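Local atomic coordinates of (S)-ureidoglycine--glyoxylate transaminase (Bacillus subtilis, PDB entry 3ISL), a protein that catalyses the pyridoxal-phosphate-dependent transfer of an amino group from (S)-ureidoglycine to glyoxylate, giving oxalurate and glycine in purine catabolism. Residues V327-G332 with K360-G365; G18-D23 with C199-S204; E86-I91 with G109-M114; V35-P40 with H265-T270. All coordinates share one frame; numbering follows the deposited sequence.

Interaction 1 (V327-G332 with K360-G365); sequences VEIPGG and KIWRIG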
loop_
_atom_site.group_PDB
_atom_site.type_symbol
_atom_site.label_atom_id
_atom_site.label_comp_id
_atom_site.label_asym_id
_atom_site.label_seq_id
_atom_site.Cartn_x
_atom_site.Cartn_y
_atom_site.Cartn_z
ATOM N N VAL A 327 24.273 -16.448 10.897
ATOM C CA VAL A 327 24.874 -17.632 11.473
ATOM C C VAL A 327 25.353 -18.498 10.331
ATOM O O VAL A 327 24.583 -18.779 9.412
ATOM C CB VAL A 327 23.872 -18.411 12.342
ATOM C CG1 VAL A 327 24.518 -19.713 12.968
ATOM C CG2 VAL A 327 23.264 -17.494 13.422
ATOM N N GLU A 328 26.614 -18.943 10.410
ATOM C CA GLU A 328 27.220 -19.767 9.367
ATOM C C GLU A 328 26.632 -21.169 9.435
ATOM O O GLU A 328 26.612 -21.791 10.512
ATOM C CB GLU A 328 28.780 -19.761 9.459
ATOM C CG GLU A 328 29.405 -18.489 8.823
ATOM C CD GLU A 328 30.933 -18.328 8.970
ATOM O OE1 GLU A 328 31.459 -17.332 8.390
ATOM O OE2 GLU A 328 31.600 -19.173 9.636
ATOM N N ILE A 329 26.132 -21.636 8.287
ATOM C CA ILE A 329 25.680 -23.010 8.113
ATOM C C ILE A 329 26.901 -23.934 8.064
ATOM O O ILE A 329 27.748 -23.845 7.187
ATOM C CB ILE A 329 24.794 -23.180 6.837
ATOM C CG1 ILE A 329 23.554 -22.251 6.927
ATOM C CG2 ILE A 329 24.399 -24.674 6.621
ATOM C CD1 ILE A 329 22.830 -22.005 5.585
ATOM N N PRO A 330 26.998 -24.834 9.024
ATOM C CA PRO A 330 28.165 -25.768 9.061
ATOM C C PRO A 330 28.212 -26.692 7.837
ATOM O O PRO A 330 27.159 -27.041 7.276
ATOM C CB PRO A 330 27.920 -26.582 10.321
ATOM C CG PRO A 330 26.725 -25.878 11.067
ATOM C CD PRO A 330 25.971 -25.119 10.042
ATOM N N GLY A 331 29.411 -27.072 7.408
ATOM C CA GLY A 331 29.579 -27.963 6.239
ATOM C C GLY A 331 28.793 -29.260 6.392
ATOM O O GLY A 331 28.704 -29.803 7.507
ATOM N N GLY A 332 28.200 -29.758 5.301
ATOM C CA GLY A 332 27.392 -31.001 5.356
ATOM C C GLY A 332 25.978 -30.898 5.973
ATOM O O GLY A 332 25.319 -31.926 6.274
ATOM N N LYS A 360 25.092 -20.262 2.605
ATOM C CA LYS A 360 26.202 -19.967 3.528
ATOM C C LYS A 360 25.716 -19.603 4.915
ATOM O O LYS A 360 26.395 -19.860 5.886
ATOM C CB LYS A 360 27.083 -18.821 2.995
ATOM C CG LYS A 360 27.939 -19.229 1.775
ATOM C CD LYS A 360 28.383 -18.006 0.970
ATOM C CE LYS A 360 29.267 -17.055 1.823
ATOM N NZ LYS A 360 30.749 -17.168 1.598
ATOM N N ILE A 361 24.560 -18.941 4.995
ATOM C CA ILE A 361 24.139 -18.349 6.260
ATOM C C ILE A 361 22.664 -18.482 6.493
ATOM O O ILE A 361 21.865 -18.478 5.547
ATOM C CB ILE A 361 24.493 -16.804 6.394
ATOM C CG1 ILE A 361 24.059 -15.983 5.168
ATOM C CG2 ILE A 361 25.939 -16.587 6.746
ATOM C CD1 ILE A 361 23.960 -14.418 5.432
ATOM N N TRP A 362 22.292 -18.584 7.757
ATOM C CA TRP A 362 20.900 -18.224 8.130
ATOM C C TRP A 362 20.969 -16.854 8.685
ATOM O O TRP A 362 21.994 -16.496 9.220
ATOM C CB TRP A 362 20.304 -19.114 9.209
ATOM C CG TRP A 362 20.249 -20.576 8.890
ATOM C CD1 TRP A 362 19.348 -21.241 8.056
ATOM C CD2 TRP A 362 21.086 -21.589 9.472
ATOM N NE1 TRP A 362 19.612 -22.627 8.088
ATOM C CE2 TRP A 362 20.668 -22.857 8.942
ATOM C CE3 TRP A 362 22.167 -21.548 10.370
ATOM C CZ2 TRP A 362 21.321 -24.086 9.290
ATOM C CZ3 TRP A 362 22.815 -22.763 10.723
ATOM C CH2 TRP A 362 22.397 -24.015 10.159
ATOM N N ARG A 363 19.872 -16.092 8.583
ATOM C CA ARG A 363 19.812 -14.779 9.198
ATOM C C ARG A 363 18.731 -14.760 10.273
ATOM O O ARG A 363 17.563 -15.000 10.001
ATOM C CB ARG A 363 19.569 -13.684 8.145
ATOM C CG ARG A 363 20.658 -13.619 7.101
ATOM C CD ARG A 363 20.323 -12.614 6.029
ATOM N NE ARG A 363 19.305 -13.140 5.152
ATOM C CZ ARG A 363 18.303 -12.422 4.657
ATOM N NH1 ARG A 363 18.182 -11.136 4.921
ATOM N NH2 ARG A 363 17.430 -13.004 3.865
ATOM N N ILE A 364 19.116 -14.449 11.507
ATOM C CA ILE A 364 18.123 -14.456 12.567
ATOM C C ILE A 364 17.919 -12.968 12.913
ATOM O O ILE A 364 18.876 -12.307 13.298
ATOM C CB ILE A 364 18.547 -15.246 13.766
ATOM C CG1 ILE A 364 18.953 -16.688 13.343
ATOM C CG2 ILE A 364 17.451 -15.181 14.925
ATOM C CD1 ILE A 364 19.402 -17.618 14.483
ATOM N N GLY A 365 16.680 -12.487 12.731
ATOM C CA GLY A 365 16.277 -11.097 13.030
ATOM C C GLY A 365 15.890 -11.024 14.498
ATOM O O GLY A 365 15.363 -12.026 15.055
#

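Interaction 2 (G18-D23 with C199-S204); sequences GPVEVD and CLSVPS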
loop_
_atom_site.group_PDB
_atom_site.type_symbol
_atom_site.label_atom_id
_atom_site.label_comp_id
_atom_site.label_asym_id
_atom_site.label_seq_id
_atom_site.Cartn_x
_atom_site.Cartn_y
_atom_site.Cartn_z
ATOM N N GLY A 18 12.274 -9.696 8.792
ATOM C CA GLY A 18 11.047 -9.049 8.379
ATOM C C GLY A 18 10.328 -9.876 7.346
ATOM O O GLY A 18 10.965 -10.573 6.566
ATOM N N PRO A 19 8.992 -9.826 7.354
ATOM C CA PRO A 19 8.208 -9.103 8.339
ATOM C C PRO A 19 8.154 -9.856 9.694
ATOM O O PRO A 19 8.040 -11.106 9.699
ATOM C CB PRO A 19 6.806 -9.064 7.700
ATOM C CG PRO A 19 6.791 -10.309 6.827
ATOM C CD PRO A 19 8.158 -10.421 6.294
ATOM N N VAL A 20 8.207 -9.093 10.802
ATOM C CA VAL A 20 8.211 -9.666 12.118
ATOM C C VAL A 20 6.865 -9.589 12.851
ATOM O O VAL A 20 5.862 -9.106 12.295
ATOM C CB VAL A 20 9.394 -9.064 12.966
ATOM C CG1 VAL A 20 10.726 -9.269 12.193
ATOM C CG2 VAL A 20 9.156 -7.553 13.249
ATOM N N GLU A 21 6.814 -10.052 14.081
ATOM C CA GLU A 21 5.541 -10.124 14.815
ATOM C C GLU A 21 5.141 -8.704 15.162
ATOM O O GLU A 21 6.005 -7.829 15.399
ATOM C CB GLU A 21 5.728 -10.886 16.118
ATOM C CG GLU A 21 5.908 -12.332 16.010
ATOM C CD GLU A 21 6.490 -12.904 17.262
ATOM O OE1 GLU A 21 6.248 -12.364 18.388
ATOM O OE2 GLU A 21 7.212 -13.897 17.114
ATOM N N VAL A 22 3.838 -8.466 15.218
ATOM C CA VAL A 22 3.255 -7.168 15.570
ATOM C C VAL A 22 2.865 -7.118 17.040
ATOM O O VAL A 22 2.195 -8.089 17.546
ATOM C CB VAL A 22 2.064 -6.955 14.657
ATOM C CG1 VAL A 22 1.292 -5.690 14.976
ATOM C CG2 VAL A 22 2.632 -6.839 13.223
ATOM N N ASP A 23 3.193 -6.018 17.742
ATOM C CA ASP A 23 2.701 -5.903 19.135
ATOM C C ASP A 23 1.166 -6.108 19.161
ATOM O O ASP A 23 0.459 -5.553 18.307
ATOM C CB ASP A 23 3.053 -4.520 19.768
ATOM C CG ASP A 23 2.808 -4.476 21.309
ATOM O OD1 ASP A 23 1.655 -4.625 21.765
ATOM O OD2 ASP A 23 3.755 -4.317 22.105
ATOM N N CYS A 199 11.823 -3.126 12.525
ATOM C CA CYS A 199 11.877 -2.758 13.912
ATOM C C CYS A 199 10.649 -2.056 14.524
ATOM O O CYS A 199 10.550 -1.965 15.770
ATOM C CB CYS A 199 13.145 -1.943 14.142
ATOM S SG CYS A 199 14.547 -2.943 13.726
ATOM N N LEU A 200 9.798 -1.479 13.671
ATOM C CA LEU A 200 8.530 -0.852 14.073
ATOM C C LEU A 200 7.378 -1.844 14.406
ATOM O O LEU A 200 6.430 -1.503 15.102
ATOM C CB LEU A 200 8.051 0.198 12.992
ATOM C CG LEU A 200 9.074 1.369 12.782
ATOM C CD1 LEU A 200 8.359 2.360 11.852
ATOM C CD2 LEU A 200 9.514 2.071 14.130
ATOM N N SER A 201 7.489 -3.080 13.932
ATOM C CA SER A 201 6.475 -4.111 14.218
ATOM C C SER A 201 5.071 -3.589 13.891
ATOM O O SER A 201 4.119 -3.729 14.678
ATOM C CB SER A 201 6.566 -4.567 15.697
ATOM O OG SER A 201 7.658 -5.452 15.787
ATOM N N VAL A 202 4.974 -2.966 12.729
ATOM C CA VAL A 202 3.684 -2.592 12.143
ATOM C C VAL A 202 3.427 -3.381 10.877
ATOM O O VAL A 202 4.338 -3.590 10.144
ATOM C CB VAL A 202 3.634 -1.052 11.956
ATOM C CG1 VAL A 202 2.476 -0.583 11.059
ATOM C CG2 VAL A 202 3.610 -0.417 13.341
ATOM N N PRO A 203 2.172 -3.853 10.631
ATOM C CA PRO A 203 1.971 -4.652 9.390
ATOM C C PRO A 203 2.607 -3.972 8.186
ATOM O O PRO A 203 2.504 -2.739 8.063
ATOM C CB PRO A 203 0.446 -4.691 9.235
ATOM C CG PRO A 203 0.017 -4.704 10.653
ATOM C CD PRO A 203 0.931 -3.697 11.375
ATOM N N SER A 204 3.235 -4.775 7.306
ATOM C CA SER A 204 3.964 -4.241 6.142
ATOM C C SER A 204 2.933 -3.611 5.253
ATOM O O SER A 204 1.753 -3.949 5.373
ATOM C CB SER A 204 4.676 -5.359 5.415
ATOM O OG SER A 204 3.875 -6.502 5.660
#

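Interaction 3 (E86-I91 with G109-M114); sequences EDDVLI and GANVHM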
loop_
_atom_site.group_PDB
_atom_site.type_symbol
_atom_site.label_atom_id
_atom_site.label_comp_id
_atom_site.label_asym_id
_atom_site.label_seq_id
_atom_site.Cartn_x
_atom_site.Cartn_y
_atom_site.Cartn_z
ATOM N N GLU A 86 19.414 11.874 -16.791
ATOM C CA GLU A 86 20.817 12.367 -16.801
ATOM C C GLU A 86 21.375 12.981 -15.489
ATOM O O GLU A 86 22.586 13.208 -15.392
ATOM C CB GLU A 86 21.158 13.216 -18.062
ATOM C CG GLU A 86 20.796 12.481 -19.399
ATOM C CD GLU A 86 20.942 13.342 -20.646
ATOM O OE1 GLU A 86 21.594 14.409 -20.556
ATOM O OE2 GLU A 86 20.425 12.945 -21.738
ATOM N N ASP A 87 20.554 13.188 -14.458
ATOM C CA ASP A 87 21.164 13.448 -13.136
ATOM C C ASP A 87 22.192 12.359 -12.746
ATOM O O ASP A 87 21.981 11.163 -12.947
ATOM C CB ASP A 87 20.117 13.592 -12.025
ATOM C CG ASP A 87 19.235 14.821 -12.211
ATOM O OD1 ASP A 87 19.663 15.790 -12.899
ATOM O OD2 ASP A 87 18.112 14.810 -11.663
ATOM N N ASP A 88 23.318 12.789 -12.201
ATOM C CA ASP A 88 24.310 11.860 -11.667
ATOM C C ASP A 88 23.894 11.400 -10.258
ATOM O O ASP A 88 23.529 12.226 -9.427
ATOM C CB ASP A 88 25.643 12.562 -11.587
ATOM C CG ASP A 88 26.285 12.777 -12.955
ATOM O OD1 ASP A 88 26.348 11.828 -13.753
ATOM O OD2 ASP A 88 26.793 13.889 -13.187
ATOM N N VAL A 89 23.964 10.091 -10.010
ATOM C CA VAL A 89 23.558 9.500 -8.750
ATOM C C VAL A 89 24.625 8.490 -8.335
ATOM O O VAL A 89 24.895 7.520 -9.041
ATOM C CB VAL A 89 22.156 8.797 -8.877
ATOM C CG1 VAL A 89 21.762 8.071 -7.552
ATOM C CG2 VAL A 89 21.014 9.796 -9.360
ATOM N N LEU A 90 25.217 8.734 -7.171
ATOM C CA LEU A 90 26.273 7.892 -6.635
ATOM C C LEU A 90 25.616 6.899 -5.656
ATOM O O LEU A 90 24.973 7.304 -4.713
ATOM C CB LEU A 90 27.244 8.726 -5.811
ATOM C CG LEU A 90 28.725 8.328 -5.685
ATOM C CD1 LEU A 90 29.307 8.665 -4.310
ATOM C CD2 LEU A 90 29.234 6.979 -6.241
ATOM N N ILE A 91 25.854 5.621 -5.844
ATOM C CA ILE A 91 25.258 4.636 -4.963
ATOM C C ILE A 91 26.363 3.695 -4.496
ATOM O O ILE A 91 26.817 2.853 -5.258
ATOM C CB ILE A 91 24.154 3.850 -5.679
ATOM C CG1 ILE A 91 23.204 4.831 -6.396
ATOM C CG2 ILE A 91 23.377 2.950 -4.658
ATOM C CD1 ILE A 91 22.053 4.188 -7.210
ATOM N N GLY A 109 15.995 7.279 -15.292
ATOM C CA GLY A 109 16.843 8.002 -16.274
ATOM C C GLY A 109 18.155 8.582 -15.716
ATOM O O GLY A 109 18.874 9.292 -16.424
ATOM N N ALA A 110 18.467 8.268 -14.463
ATOM C CA ALA A 110 19.731 8.708 -13.853
ATOM C C ALA A 110 20.933 8.052 -14.508
ATOM O O ALA A 110 20.867 6.898 -14.899
ATOM C CB ALA A 110 19.748 8.388 -12.358
ATOM N N ASN A 111 22.033 8.790 -14.616
ATOM C CA ASN A 111 23.326 8.182 -14.838
ATOM C C ASN A 111 23.843 7.680 -13.470
ATOM O O ASN A 111 24.245 8.468 -12.637
ATOM C CB ASN A 111 24.253 9.225 -15.484
ATOM C CG ASN A 111 25.678 8.711 -15.751
ATOM O OD1 ASN A 111 26.565 9.515 -16.076
ATOM N ND2 ASN A 111 25.908 7.388 -15.650
ATOM N N VAL A 112 23.821 6.368 -13.254
ATOM C CA VAL A 112 24.246 5.786 -11.994
ATOM C C VAL A 112 25.769 5.557 -11.922
ATOM O O VAL A 112 26.354 4.915 -12.814
ATOM C CB VAL A 112 23.479 4.463 -11.722
ATOM C CG1 VAL A 112 23.986 3.771 -10.485
ATOM C CG2 VAL A 112 22.013 4.728 -11.565
ATOM N N HIS A 113 26.408 6.077 -10.870
ATOM C CA HIS A 113 27.816 5.724 -10.544
ATOM C C HIS A 113 27.769 4.783 -9.334
ATOM O O HIS A 113 27.291 5.184 -8.242
ATOM C CB HIS A 113 28.650 6.996 -10.270
ATOM C CG HIS A 113 28.539 8.039 -11.349
ATOM N ND1 HIS A 113 27.401 8.808 -11.543
ATOM C CD2 HIS A 113 29.433 8.463 -12.273
ATOM C CE1 HIS A 113 27.600 9.654 -12.540
ATOM N NE2 HIS A 113 28.820 9.460 -13.004
ATOM N N MET A 114 28.128 3.511 -9.520
ATOM C CA MET A 114 28.136 2.622 -8.365
ATOM C C MET A 114 29.533 2.353 -7.847
ATOM O O MET A 114 30.496 2.344 -8.621
ATOM C CB MET A 114 27.317 1.343 -8.566
ATOM C CG MET A 114 27.644 0.454 -9.737
ATOM S SD MET A 114 26.249 -0.708 -9.978
ATOM C CE MET A 114 25.546 -0.148 -11.521
#

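Interaction 4 (V35-P40 with H265-T270); sequences VGQFDP and HHTEAT. With PLP (pyridoxal-5'-phosphate), chain D.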
loop_
_atom_site.group_PDB
_atom_site.type_symbol
_atom_site.label_atom_id
_atom_site.label_comp_id
_atom_site.label_asym_id
_atom_site.label_seq_id
_atom_site.Cartn_x
_atom_site.Cartn_y
_atom_site.Cartn_z
ATOM N N VAL A 35 -12.768 5.554 9.544
ATOM C CA VAL A 35 -13.321 6.878 9.289
ATOM C C VAL A 35 -12.726 7.301 7.926
ATOM O O VAL A 35 -11.762 6.710 7.520
ATOM C CB VAL A 35 -12.892 7.913 10.406
ATOM C CG1 VAL A 35 -13.470 7.546 11.800
ATOM C CG2 VAL A 35 -11.353 8.152 10.464
ATOM N N GLY A 36 -13.262 8.328 7.260
ATOM C CA GLY A 36 -12.775 8.735 5.905
ATOM C C GLY A 36 -11.619 9.690 5.904
ATOM O O GLY A 36 -11.281 10.160 6.982
ATOM N N GLN A 37 -10.998 9.952 4.719
ATOM C CA GLN A 37 -9.722 10.710 4.621
ATOM C C GLN A 37 -10.019 12.113 4.986
ATOM O O GLN A 37 -9.174 12.769 5.495
ATOM C CB GLN A 37 -9.085 10.751 3.170
ATOM C CG GLN A 37 -10.031 10.389 1.986
ATOM C CD GLN A 37 -9.558 10.840 0.548
ATOM O OE1 GLN A 37 -8.374 11.141 0.270
ATOM N NE2 GLN A 37 -10.529 10.889 -0.370
ATOM N N PHE A 38 -11.215 12.588 4.688
ATOM C CA PHE A 38 -11.536 13.989 4.961
ATOM C C PHE A 38 -12.362 14.191 6.227
ATOM O O PHE A 38 -13.037 15.205 6.374
ATOM C CB PHE A 38 -12.328 14.598 3.795
ATOM C CG PHE A 38 -11.685 14.384 2.457
ATOM C CD1 PHE A 38 -12.414 13.775 1.416
ATOM C CD2 PHE A 38 -10.302 14.702 2.266
ATOM C CE1 PHE A 38 -11.797 13.526 0.178
ATOM C CE2 PHE A 38 -9.665 14.465 1.040
ATOM C CZ PHE A 38 -10.420 13.883 -0.019
ATOM N N ASP A 39 -12.386 13.213 7.085
ATOM C CA ASP A 39 -13.097 13.359 8.342
ATOM C C ASP A 39 -12.068 13.936 9.332
ATOM O O ASP A 39 -10.944 13.474 9.381
ATOM C CB ASP A 39 -13.522 11.951 8.734
ATOM C CG ASP A 39 -14.268 11.893 10.065
ATOM O OD1 ASP A 39 -13.877 12.599 11.044
ATOM O OD2 ASP A 39 -15.223 11.096 10.140
ATOM N N PRO A 40 -12.431 14.971 10.096
ATOM C CA PRO A 40 -11.514 15.613 11.109
ATOM C C PRO A 40 -10.892 14.585 12.043
ATOM O O PRO A 40 -9.733 14.743 12.491
ATOM C CB PRO A 40 -12.474 16.549 11.887
ATOM C CG PRO A 40 -13.536 16.898 10.822
ATOM C CD PRO A 40 -13.727 15.670 10.009
ATOM N N HIS A 265 -5.354 13.393 -3.591
ATOM C CA HIS A 265 -4.367 12.703 -4.418
ATOM C C HIS A 265 -4.604 11.163 -4.431
ATOM O O HIS A 265 -4.364 10.514 -5.461
ATOM C CB HIS A 265 -2.910 13.047 -4.013
ATOM C CG HIS A 265 -1.895 12.134 -4.646
ATOM N ND1 HIS A 265 -1.492 10.948 -4.065
ATOM C CD2 HIS A 265 -1.254 12.202 -5.844
ATOM C CE1 HIS A 265 -0.631 10.338 -4.861
ATOM N NE2 HIS A 265 -0.473 11.077 -5.950
ATOM N N HIS A 266 -5.069 10.605 -3.303
ATOM C CA HIS A 266 -5.319 9.153 -3.147
ATOM C C HIS A 266 -6.098 8.992 -1.815
ATOM O O HIS A 266 -5.973 9.847 -0.905
ATOM C CB HIS A 266 -3.990 8.351 -3.025
ATOM C CG HIS A 266 -3.194 8.705 -1.788
ATOM N ND1 HIS A 266 -3.060 7.850 -0.707
ATOM C CD2 HIS A 266 -2.567 9.856 -1.433
ATOM C CE1 HIS A 266 -2.367 8.455 0.243
ATOM N NE2 HIS A 266 -2.066 9.679 -0.167
ATOM N N THR A 267 -6.863 7.903 -1.703
ATOM C CA THR A 267 -7.529 7.509 -0.454
ATOM C C THR A 267 -6.467 6.931 0.454
ATOM O O THR A 267 -6.004 5.784 0.255
ATOM C CB THR A 267 -8.711 6.475 -0.718
ATOM O OG1 THR A 267 -9.666 7.089 -1.607
ATOM C CG2 THR A 267 -9.423 5.978 0.603
ATOM N N GLU A 268 -6.060 7.736 1.421
ATOM C CA GLU A 268 -5.174 7.204 2.450
ATOM C C GLU A 268 -5.693 5.818 2.985
ATOM O O GLU A 268 -6.924 5.574 2.989
ATOM C CB GLU A 268 -5.006 8.234 3.590
ATOM C CG GLU A 268 -3.839 7.889 4.560
ATOM C CD GLU A 268 -2.505 7.703 3.832
ATOM O OE1 GLU A 268 -1.543 7.047 4.401
ATOM O OE2 GLU A 268 -2.421 8.209 2.687
ATOM N N ALA A 269 -4.779 4.927 3.360
ATOM C CA ALA A 269 -5.140 3.624 3.835
ATOM C C ALA A 269 -5.474 3.750 5.321
ATOM O O ALA A 269 -4.539 3.859 6.174
ATOM C CB ALA A 269 -4.012 2.662 3.657
ATOM N N THR A 270 -6.763 3.723 5.612
ATOM C CA THR A 270 -7.293 4.017 6.948
ATOM C C THR A 270 -6.772 3.174 8.055
ATOM O O THR A 270 -6.181 3.704 8.999
ATOM C CB THR A 270 -8.805 3.946 7.012
ATOM O OG1 THR A 270 -9.342 4.590 5.845
ATOM C CG2 THR A 270 -9.330 4.637 8.444
HETATM N N1 PLP D . -11.448 5.239 -10.153
HETATM C C2 PLP D . -12.728 5.501 -9.591
HETATM C C2A PLP D . -13.902 5.474 -10.367
HETATM C C3 PLP D . -12.805 5.843 -8.244
HETATM O O3 PLP D . -14.013 6.132 -7.641
HETATM C C4 PLP D . -11.665 5.890 -7.437
HETATM C C4A PLP D . -12.030 6.267 -5.949
HETATM C C5 PLP D . -10.387 5.602 -8.011
HETATM C C6 PLP D . -10.282 5.277 -9.376
HETATM C C5A PLP D . -9.014 5.590 -7.304
HETATM O O4P PLP D . -9.186 5.471 -5.923
HETATM P P PLP D . -7.919 5.441 -4.779
HETATM O O1P PLP D . -6.532 5.476 -5.407
HETATM O O2P PLP D . -8.094 4.098 -3.882
HETATM O O3P PLP D . -8.265 6.670 -3.764
#

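Interaction 1 (V327-G332 with K360-G365)
V327 and W362 form a hydrogen-bonded pair of an antiparallel sheet, each serving the other as donor and acceptor: V327 N reaches W362 O at 2.8 Å, and W362 N returns to V327 O at 2.8 Å, in the plane of that carbonyl. V327 O also receives a CA-H...O contact from I361 CA at 3.2 Å. Beyond the strand end the pairing carries on through I329 N, which binds K360 O at 3.0 Å from above the carbonyl plane. The indole N-H of W362 is hydrogen-bonded outside the contact, to G335 O. I329 CG1 sits 3.5 Å from the centroid of the six-membered ring of W362, almost on the ring normal, in a CH-pi contact; with CG1 beside the backbone N (chi1 -59°), the branch is directed over the ring. V327 CG1 lies in plane at the ring edge, and P330 CD approaches W362 CH2 at 3.7 Å. The two strands, 324-328 and 361-365, make a small antiparallel sheet. V327 and I364 rest on helix 288-308 through I306 and L302, whereas I361 packs against F314 in a loop.

Interaction 2 (G18-D23 with C199-S204)
S201 and E21 make the polar link between two irregular segments: S201 OG donates to E21 O at 2.9 Å, arriving almost straight on to the carbonyl (C=O...OG angle 170°). The serine backbone is in the left-handed region, and chi1 of -78° sets OG beside its own N. The same oxygen accepts a hydrogen bond from Y369 N, so OG both donates and accepts and ties together three parts of the chain. An alanine at S201 would probably leave both E21 O and Y369 N without this mate. The carboxylate of E21 turns elsewhere, to a salt bridge with R372, and S204 OG is hydrogen-bonded to E268 O of the second subunit.

Two methyls make van der Waals contacts with oxygens: V20 CG2 comes within 3.6 Å of S201 OG, and V22 sets CG1 3.5 Å from S201 O. The apolar pair is V22 CG2 with P203 CD, 4.0 Å apart, the two side chains meeting at about a right angle. P19, preceded by a cis peptide bond, approaches S204 more loosely.

The contact joins the loop that leads into helix 24-29, capped by D23, to the loop just after K198, the lysine to which the cofactor becomes attached in this class-V aminotransferase, though not in this structure. It lies beside the cofactor site, at the subunit boundary: the side chain of S204 is about 5 Å from a bound cofactor.

Interaction 3 (E86-I91 with G109-M114)
E86 N donates to G109 O at 2.7 Å, with an N-H...O angle of 166°, and this bond joins the two turns from which a pair of parallel strands sets out. G109 itself, at positive phi, is the C-prime residue of a Schellman motif that ends the preceding helix, with A110 N bonded to A105 O. The ladder then runs in regular parallel fashion. N111 N binds D87 O at 2.9 Å in the most bent bond of the set; V89 gives its N to N111 O at 3.1 Å and takes H113 N on its O at 2.8 Å. I91 N closes the series on H113 O, again at 2.8 Å. This last carbonyl also receives a CA-H...O contact from L90 CA at 3.3 Å.

On the face bearing V89 and I91, with CG1 of V89 anti to the backbone N (chi1 176°), CG2 falls beside that N and comes to 3.5 Å from A110 CB. The side chains of I91 and V112 cross at a slant, with I91 CD1 3.8 Å from V112 CG1. D88, N111, L90 and H113 occupy the other face.

The strands 88-93 and 111-116 with helix 96-107 form a beta-alpha-beta unit at the rim of the large sheet. I91 and V112 pack on helix 96-107, L90 and H113 on helix 125-135; strand 139-143 flanks strand 88-93, and strand 111-116 is an edge strand of the sheet within this chain.

Interaction 4 (V35-P40 with H265-T270)
Q37 reaches toward H266 and T267, its chain extended beyond CG (chi2 162°) and meeting the threonine side chain at about a right angle. Among the polar contacts, its OE1 lies 3.0 Å from H266 O and is hydrogen-bonded to the hydroxyl of Y257, which also takes E268 N; NE2 is hydrogen-bonded to N264 OD1. The amide is thereby gripped at both ends. An alanine at Q37 would probably deprive Y257 and N264 of these partners and open a gap beside the T267 backbone.

T267 turns to the cofactor. With OG1 beside its own N (chi1 -59°), hydroxyl and backbone N-H converge on one phosphate oxygen, OG1 at 2.6 Å and N at 2.8 Å from PLP O3P. The same cofactor is bound by residues of the second subunit, among them T70 and S71.

A van der Waals contact remains, the methyl CG2 of T270 lying 3.3 Å from V35 O.

A type I turn from G36 to D39 leads into helix 40-56, which D39 caps while forming a salt bridge to R12 of the second subunit. A269 is the N-cap residue of helix 270-286, and F42 of helix 40-56 packs on V35, E268 and T270.

Overall arrangement
Interactions 2 and 4 serve the cofactor sites from opposite partners of the dimer. Within one chain their centres are 23 Å apart and their segments alternate in sequence, but interaction 2 of one chain meets segment 265-270 of the other, P19 packing on T267 of the second subunit, so that each cofactor is probably neighboured by interaction 2 of one subunit and bound at its phosphate by T267 of the other. Interactions 1 and 3 are more remote: the side chains of I361 and I91 lie about 13 and 12 Å from a cofactor. Interaction 1 comes within about 6 Å of interaction 2 at nearest atoms, whereas its centre is 45 Å from that of interaction 4, across the chain's centre.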